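Local atomic coordinates of fiber protein (Duck adenovirus 1, PDB entry 6ITX), a protein that forms the fibre of an avian adenovirus, its trimeric C-terminal head, the part present here, probably attaching the virus to a receptor on the host cell. Residues Thr192-Thr204 with Pro292-Ala301. Sequence-based numbering, arbitrary orientation.
Sequences TPLYFAANAISYT and PPIPFTYVGA. With GLN (glutamine), chain G.
Two donors grip Tyr195 O: the backbone N of Ala301, 3.3 Å away and above the carbonyl plane, and a water that also donates to Ala301 O, so the C-terminal residue is tied to this turn directly and through solvent. A shorter bond joins Asn199 N to Val299 O at 2.9 Å. Away from both bonds, the phenol of Tyr298 reaches Phe196 O, with OH and O 3.0 Å apart and the hydroxyl tilted 28° from the carbonyl plane. A tyrosine suits this place because its ring fills the space beside Ala198, whose small CB lies 4.2 Å from Tyr298 CD2, while its hydroxyl donates to the backbone of Phe196, a buried residue.

Asparagine offers both an acceptor and a donor. Asn199 OD1 accepts from Ser202 N at 2.7 Å, in the carbonyl plane, as N-cap of the short, weakly bonded helix about 200-203; chi1 of -180° carries the amide toward that N-H. ND2 makes a weak bond to Gly300 O. Valine's two branches serve two neighbours: Val299 CG1 packs on Asn199 CB, CG2 meets Tyr203, whose OH weakly accepts from Val299 N. Val299, Gly300 and Ala301, with Gly133, line the glutamine pocket.

The contact thus fastens the chain's C-terminal end to the loop leading into helix 200-203. Strand 288-299 runs antiparallel to strands 134-144 and 226-235, Ala198 and Tyr203 rest on Pro250 of strand 241-253, and Pro293 of a neighbouring subunit packs against Tyr203 and Val299.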
ATOM      1  N   THR A 192      13.393  -2.649  21.753  1.00 51.13           N
ATOM      2  CA  THR A 192      12.577  -2.263  20.606  1.00 46.87           C
ATOM      3  C   THR A 192      12.443  -3.330  19.526  1.00 46.81           C
ATOM      4  O   THR A 192      11.340  -3.451  18.969  1.00 46.68           O
ATOM      5  CB  THR A 192      13.128  -0.961  20.019  1.00 49.50           C
ATOM      6  OG1 THR A 192      12.843   0.110  20.930  1.00 48.75           O
ATOM      7  CG2 THR A 192      12.490  -0.660  18.657  1.00 46.19           C
ATOM      8  N   PRO A 193      13.473  -4.120  19.178  1.00 47.59           N
ATOM      9  CA  PRO A 193      13.262  -5.162  18.159  1.00 44.96           C
ATOM     10  C   PRO A 193      12.022  -6.017  18.379  1.00 47.89           C
ATOM     11  O   PRO A 193      11.351  -6.381  17.400  1.00 48.90           O
ATOM     12  CB  PRO A 193      14.550  -5.987  18.255  1.00 37.68           C
ATOM     13  CG  PRO A 193      15.554  -4.992  18.571  1.00 40.66           C
ATOM     14  CD  PRO A 193      14.897  -4.043  19.549  1.00 44.59           C
ATOM     15  N   LEU A 194      11.677  -6.315  19.634  1.00 47.56           N
ATOM     16  CA  LEU A 194      10.548  -7.194  19.912  1.00 45.26           C
ATOM     17  C   LEU A 194       9.219  -6.602  19.461  1.00 45.57           C
ATOM     18  O   LEU A 194       8.252  -7.350  19.274  1.00 46.88           O
ATOM     19  CB  LEU A 194      10.496  -7.521  21.407  1.00 49.68           C
ATOM     20  CG  LEU A 194      11.725  -8.229  21.978  1.00 50.08           C
ATOM     21  CD1 LEU A 194      11.487  -8.530  23.426  1.00 52.33           C
ATOM     22  CD2 LEU A 194      12.032  -9.509  21.212  1.00 51.23           C
ATOM     23  N   TYR A 195       9.141  -5.285  19.273  1.00 44.98           N
ATOM     24  CA  TYR A 195       7.887  -4.685  18.834  1.00 46.77           C
ATOM     25  C   TYR A 195       7.599  -4.969  17.374  1.00 45.37           C
ATOM     26  O   TYR A 195       6.486  -4.681  16.913  1.00 43.41           O
ATOM     27  CB  TYR A 195       7.901  -3.170  19.064  1.00 49.93           C
ATOM     28  CG  TYR A 195       7.542  -2.760  20.476  1.00 56.20           C
ATOM     29  CD1 TYR A 195       7.941  -3.531  21.569  1.00 60.25           C
ATOM     30  CD2 TYR A 195       6.811  -1.607  20.718  1.00 59.13           C
ATOM     31  CE1 TYR A 195       7.614  -3.163  22.864  1.00 72.22           C
ATOM     32  CE2 TYR A 195       6.486  -1.220  22.011  1.00 68.19           C
ATOM     33  CZ  TYR A 195       6.890  -2.001  23.083  1.00 72.02           C
ATOM     34  OH  TYR A 195       6.560  -1.627  24.369  1.00 64.49           O
ATOM     35  N   PHE A 196       8.573  -5.520  16.652  1.00 43.36           N
ATOM     36  CA  PHE A 196       8.488  -5.751  15.221  1.00 41.11           C
ATOM     37  C   PHE A 196       8.375  -7.233  14.875  1.00 41.42           C
ATOM     38  O   PHE A 196       8.569  -7.612  13.713  1.00 39.99           O
ATOM     39  CB  PHE A 196       9.701  -5.142  14.517  1.00 41.30           C
ATOM     40  CG  PHE A 196       9.780  -3.644  14.605  1.00 40.50           C
ATOM     41  CD1 PHE A 196      10.385  -3.035  15.694  1.00 39.39           C
ATOM     42  CD2 PHE A 196       9.291  -2.850  13.577  1.00 40.54           C
ATOM     43  CE1 PHE A 196      10.488  -1.670  15.774  1.00 38.76           C
ATOM     44  CE2 PHE A 196       9.378  -1.475  13.649  1.00 38.39           C
ATOM     45  CZ  PHE A 196       9.986  -0.883  14.754  1.00 43.64           C
ATOM     46  N   ALA A 197       8.102  -8.088  15.846  1.00 40.38           N
ATOM     47  CA  ALA A 197       7.590  -9.398  15.500  1.00 39.69           C
ATOM     48  C   ALA A 197       6.122  -9.264  15.100  1.00 39.29           C
ATOM     49  O   ALA A 197       5.413  -8.362  15.560  1.00 37.96           O
ATOM     50  CB  ALA A 197       7.739 -10.361  16.674  1.00 42.80           C
ATOM     51  N   ALA A 198       5.668 -10.157  14.231  1.00 38.57           N
ATOM     52  CA  ALA A 198       4.295 -10.057  13.750  1.00 38.97           C
ATOM     53  C   ALA A 198       3.306 -10.443  14.853  1.00 37.18           C
ATOM     54  O   ALA A 198       3.523 -11.410  15.591  1.00 35.85           O
ATOM     55  CB  ALA A 198       4.103 -10.931  12.513  1.00 33.77           C
ATOM     56  N   ASN A 199       2.210  -9.684  14.949  1.00 35.96           N
ATOM     57  CA  ASN A 199       1.262  -9.834  16.053  1.00 39.77           C
ATOM     58  C   ASN A 199       0.867 -11.288  16.272  1.00 34.92           C
ATOM     59  O   ASN A 199       0.554 -12.008  15.323  1.00 35.50           O
ATOM     60  CB  ASN A 199       0.005  -9.006  15.789  1.00 41.31           C
ATOM     61  CG  ASN A 199      -1.015  -9.126  16.918  1.00 39.37           C
ATOM     62  OD1 ASN A 199      -1.944  -9.949  16.875  1.00 37.10           O
ATOM     63  ND2 ASN A 199      -0.840  -8.303  17.942  1.00 47.93           N
ATOM     64  N   ALA A 200       0.857 -11.712  17.536  1.00 35.82           N
ATOM     65  CA  ALA A 200       0.577 -13.119  17.828  1.00 38.57           C
ATOM     66  C   ALA A 200      -0.893 -13.468  17.595  1.00 36.15           C
ATOM     67  O   ALA A 200      -1.196 -14.488  16.965  1.00 34.29           O
ATOM     68  CB  ALA A 200       0.998 -13.471  19.253  1.00 30.07           C
ATOM     69  N   ILE A 201      -1.825 -12.642  18.087  1.00 37.51           N
ATOM     70  CA  ILE A 201      -3.239 -12.977  17.919  1.00 35.07           C
ATOM     71  C   ILE A 201      -3.595 -13.025  16.436  1.00 36.68           C
ATOM     72  O   ILE A 201      -4.100 -14.030  15.928  1.00 34.28           O
ATOM     73  CB  ILE A 201      -4.140 -11.981  18.667  1.00 35.75           C
ATOM     74  CG1 ILE A 201      -4.266 -12.319  20.157  1.00 31.16           C
ATOM     75  CG2 ILE A 201      -5.536 -12.018  18.093  1.00 38.31           C
ATOM     76  CD1 ILE A 201      -3.152 -11.852  20.976  1.00 35.86           C
ATOM     77  N   SER A 202      -3.311 -11.945  15.711  1.00 36.31           N
ATOM     78  CA  SER A 202      -3.873 -11.820  14.368  1.00 36.01           C
ATOM     79  C   SER A 202      -3.205 -12.708  13.317  1.00 40.21           C
ATOM     80  O   SER A 202      -3.778 -12.868  12.227  1.00 36.52           O
ATOM     81  CB  SER A 202      -3.818 -10.362  13.939  1.00 35.30           C
ATOM     82  OG  SER A 202      -4.704  -9.618  14.757  1.00 44.19           O
ATOM     83  N   TYR A 203      -2.044 -13.306  13.605  1.00 32.70           N
ATOM     84  CA  TYR A 203      -1.374 -14.164  12.640  1.00 31.88           C
ATOM     85  C   TYR A 203      -1.366 -15.630  13.052  1.00 35.40           C
ATOM     86  O   TYR A 203      -0.772 -16.452  12.340  1.00 32.81           O
ATOM     87  CB  TYR A 203       0.049 -13.659  12.399  1.00 32.92           C
ATOM     88  CG  TYR A 203       0.077 -12.372  11.617  1.00 37.65           C
ATOM     89  CD1 TYR A 203      -0.382 -12.332  10.310  1.00 37.46           C
ATOM     90  CD2 TYR A 203       0.519 -11.185  12.189  1.00 35.98           C
ATOM     91  CE1 TYR A 203      -0.377 -11.160   9.582  1.00 32.43           C
ATOM     92  CE2 TYR A 203       0.530 -10.001  11.458  1.00 38.39           C
ATOM     93  CZ  TYR A 203       0.073  -9.997  10.149  1.00 36.37           C
ATOM     94  OH  TYR A 203       0.059  -8.835   9.396  1.00 37.57           O
ATOM     95  N   THR A 204      -2.014 -15.975  14.175  1.00 30.24           N
ATOM     96  CA  THR A 204      -2.015 -17.358  14.652  1.00 39.45           C
ATOM     97  C   THR A 204      -2.308 -18.333  13.523  1.00 40.09           C
ATOM     98  O   THR A 204      -1.690 -19.402  13.433  1.00 44.11           O
ATOM     99  CB  THR A 204      -3.060 -17.580  15.763  1.00 41.85           C
ATOM    100  OG1 THR A 204      -3.194 -16.417  16.578  1.00 37.66           O
ATOM    101  CG2 THR A 204      -2.647 -18.749  16.651  1.00 40.80           C
ATOM    102  N   PRO A 292      13.704  -0.831  -5.884  1.00 31.23           N
ATOM    103  CA  PRO A 292      13.586   0.348  -5.056  1.00 29.09           C
ATOM    104  C   PRO A 292      13.323  -0.111  -3.639  1.00 32.68           C
ATOM    105  O   PRO A 292      13.261  -1.325  -3.382  1.00 28.87           O
ATOM    106  CB  PRO A 292      12.372   1.083  -5.649  1.00 28.29           C
ATOM    107  CG  PRO A 292      11.485  -0.027  -6.103  1.00 28.97           C
ATOM    108  CD  PRO A 292      12.451  -1.102  -6.623  1.00 33.43           C
ATOM    109  N   PRO A 293      13.184   0.802  -2.686  1.00 32.61           N
ATOM    110  CA  PRO A 293      12.577   0.405  -1.413  1.00 30.35           C
ATOM    111  C   PRO A 293      11.112   0.095  -1.669  1.00 31.17           C
ATOM    112  O   PRO A 293      10.396   0.915  -2.252  1.00 29.74           O
ATOM    113  CB  PRO A 293      12.758   1.642  -0.518  1.00 31.74           C
ATOM    114  CG  PRO A 293      13.706   2.542  -1.251  1.00 32.62           C
ATOM    115  CD  PRO A 293      13.590   2.215  -2.703  1.00 29.39           C
ATOM    116  N   ILE A 294      10.676  -1.097  -1.268  1.00 25.97           N
ATOM    117  CA  ILE A 294       9.291  -1.517  -1.454  1.00 27.91           C
ATOM    118  C   ILE A 294       8.558  -1.321  -0.124  1.00 30.18           C
ATOM    119  O   ILE A 294       8.897  -1.998   0.859  1.00 33.37           O
ATOM    120  CB  ILE A 294       9.194  -2.971  -1.930  1.00 32.74           C
ATOM    121  CG1 ILE A 294      10.056  -3.189  -3.184  1.00 29.07           C
ATOM    122  CG2 ILE A 294       7.719  -3.377  -2.143  1.00 24.85           C
ATOM    123  CD1 ILE A 294      10.384  -4.648  -3.470  1.00 25.47           C
ATOM    124  N   PRO A 295       7.560  -0.451  -0.058  1.00 34.78           N
ATOM    125  CA  PRO A 295       6.828  -0.281   1.209  1.00 33.81           C
ATOM    126  C   PRO A 295       5.787  -1.366   1.422  1.00 31.68           C
ATOM    127  O   PRO A 295       5.119  -1.804   0.482  1.00 36.90           O
ATOM    128  CB  PRO A 295       6.175   1.095   1.052  1.00 25.99           C
ATOM    129  CG  PRO A 295       6.028   1.238  -0.400  1.00 32.63           C
ATOM    130  CD  PRO A 295       7.204   0.579  -1.041  1.00 24.78           C
ATOM    131  N   PHE A 296       5.662  -1.802   2.677  1.00 30.29           N
ATOM    132  CA  PHE A 296       4.678  -2.797   3.087  1.00 27.82           C
ATOM    133  C   PHE A 296       4.300  -2.539   4.537  1.00 30.91           C
ATOM    134  O   PHE A 296       5.027  -1.865   5.275  1.00 31.75           O
ATOM    135  CB  PHE A 296       5.225  -4.218   2.941  1.00 38.85           C
ATOM    136  CG  PHE A 296       6.432  -4.490   3.818  1.00 39.49           C
ATOM    137  CD1 PHE A 296       7.707  -4.110   3.408  1.00 35.41           C
ATOM    138  CD2 PHE A 296       6.279  -5.086   5.065  1.00 36.64           C
ATOM    139  CE1 PHE A 296       8.804  -4.330   4.216  1.00 35.17           C
ATOM    140  CE2 PHE A 296       7.374  -5.309   5.875  1.00 43.58           C
ATOM    141  CZ  PHE A 296       8.644  -4.934   5.447  1.00 40.26           C
ATOM    142  N   THR A 297       3.167  -3.111   4.953  1.00 34.49           N
ATOM    143  CA  THR A 297       2.646  -2.931   6.304  1.00 30.29           C
ATOM    144  C   THR A 297       2.165  -4.262   6.869  1.00 31.98           C
ATOM    145  O   THR A 297       1.519  -5.043   6.169  1.00 36.20           O
ATOM    146  CB  THR A 297       1.485  -1.915   6.318  1.00 31.32           C
ATOM    147  OG1 THR A 297       1.982  -0.584   6.081  1.00 25.79           O
ATOM    148  CG2 THR A 297       0.755  -1.942   7.652  1.00 32.80           C
ATOM    149  N   TYR A 298       2.475  -4.528   8.136  1.00 35.38           N
ATOM    150  CA  TYR A 298       1.856  -5.641   8.852  1.00 33.25           C
ATOM    151  C   TYR A 298       1.616  -5.228  10.297  1.00 35.70           C
ATOM    152  O   TYR A 298       2.152  -4.215  10.773  1.00 35.19           O
ATOM    153  CB  TYR A 298       2.713  -6.922   8.796  1.00 37.18           C
ATOM    154  CG  TYR A 298       4.067  -6.768   9.441  1.00 36.36           C
ATOM    155  CD1 TYR A 298       5.123  -6.222   8.736  1.00 39.29           C
ATOM    156  CD2 TYR A 298       4.287  -7.144  10.757  1.00 35.46           C
ATOM    157  CE1 TYR A 298       6.357  -6.058   9.314  1.00 38.45           C
ATOM    158  CE2 TYR A 298       5.527  -6.987  11.344  1.00 35.20           C
ATOM    159  CZ  TYR A 298       6.560  -6.443  10.615  1.00 35.83           C
ATOM    160  OH  TYR A 298       7.809  -6.272  11.176  1.00 33.35           O
ATOM    161  N   VAL A 299       0.818  -6.042  10.996  1.00 33.83           N
ATOM    162  CA  VAL A 299       0.510  -5.788  12.402  1.00 33.76           C
ATOM    163  C   VAL A 299       1.713  -6.157  13.262  1.00 35.75           C
ATOM    164  O   VAL A 299       2.188  -7.298  13.243  1.00 34.36           O
ATOM    165  CB  VAL A 299      -0.732  -6.566  12.851  1.00 34.67           C
ATOM    166  CG1 VAL A 299      -1.292  -5.960  14.120  1.00 37.45           C
ATOM    167  CG2 VAL A 299      -1.792  -6.584  11.782  1.00 33.34           C
ATOM    168  N   GLY A 300       2.201  -5.190  14.036  1.00 36.82           N
ATOM    169  CA  GLY A 300       3.270  -5.434  14.980  1.00 37.19           C
ATOM    170  C   GLY A 300       2.786  -6.135  16.239  1.00 41.10           C
ATOM    171  O   GLY A 300       1.599  -6.415  16.425  1.00 39.22           O
ATOM    172  N   ALA A 301       3.737  -6.426  17.125  1.00 45.11           N
ATOM    173  CA  ALA A 301       3.432  -7.178  18.346  1.00 41.60           C
ATOM    174  C   ALA A 301       2.548  -6.388  19.300  1.00 45.24           C
ATOM    175  O   ALA A 301       2.625  -5.152  19.412  1.00 43.99           O
ATOM    176  CB  ALA A 301       4.695  -7.592  19.042  1.00 39.84           C
ATOM    177  OXT ALA A 301       1.715  -7.006  19.973  1.00 46.26           O
TER
HETATM  178  N   GLN G 401       1.455  -5.962  21.999  1.00 54.60           N
HETATM  179  CA  GLN G 401       0.434  -4.925  22.070  1.00 65.49           C
HETATM  180  C   GLN G 401      -0.223  -4.925  23.467  1.00 78.44           C
HETATM  181  O   GLN G 401       0.448  -5.040  24.508  1.00 81.78           O
HETATM  182  CB  GLN G 401      -0.635  -5.122  20.965  1.00 68.95           C
HETATM  183  CG  GLN G 401      -0.253  -4.659  19.519  1.00 47.68           C
HETATM  184  CD  GLN G 401      -1.467  -4.369  18.613  1.00 50.24           C
HETATM  185  OE1 GLN G 401      -2.617  -4.352  19.068  1.00 61.99           O
HETATM  186  NE2 GLN G 401      -1.205  -4.127  17.329  1.00 41.24           N
HETATM  187  O   HOH W   1       3.886  -3.037  17.822  1.00 43.73           O
HETATM  188  O   HOH W   2       1.822  -9.605  19.743  1.00 40.47           O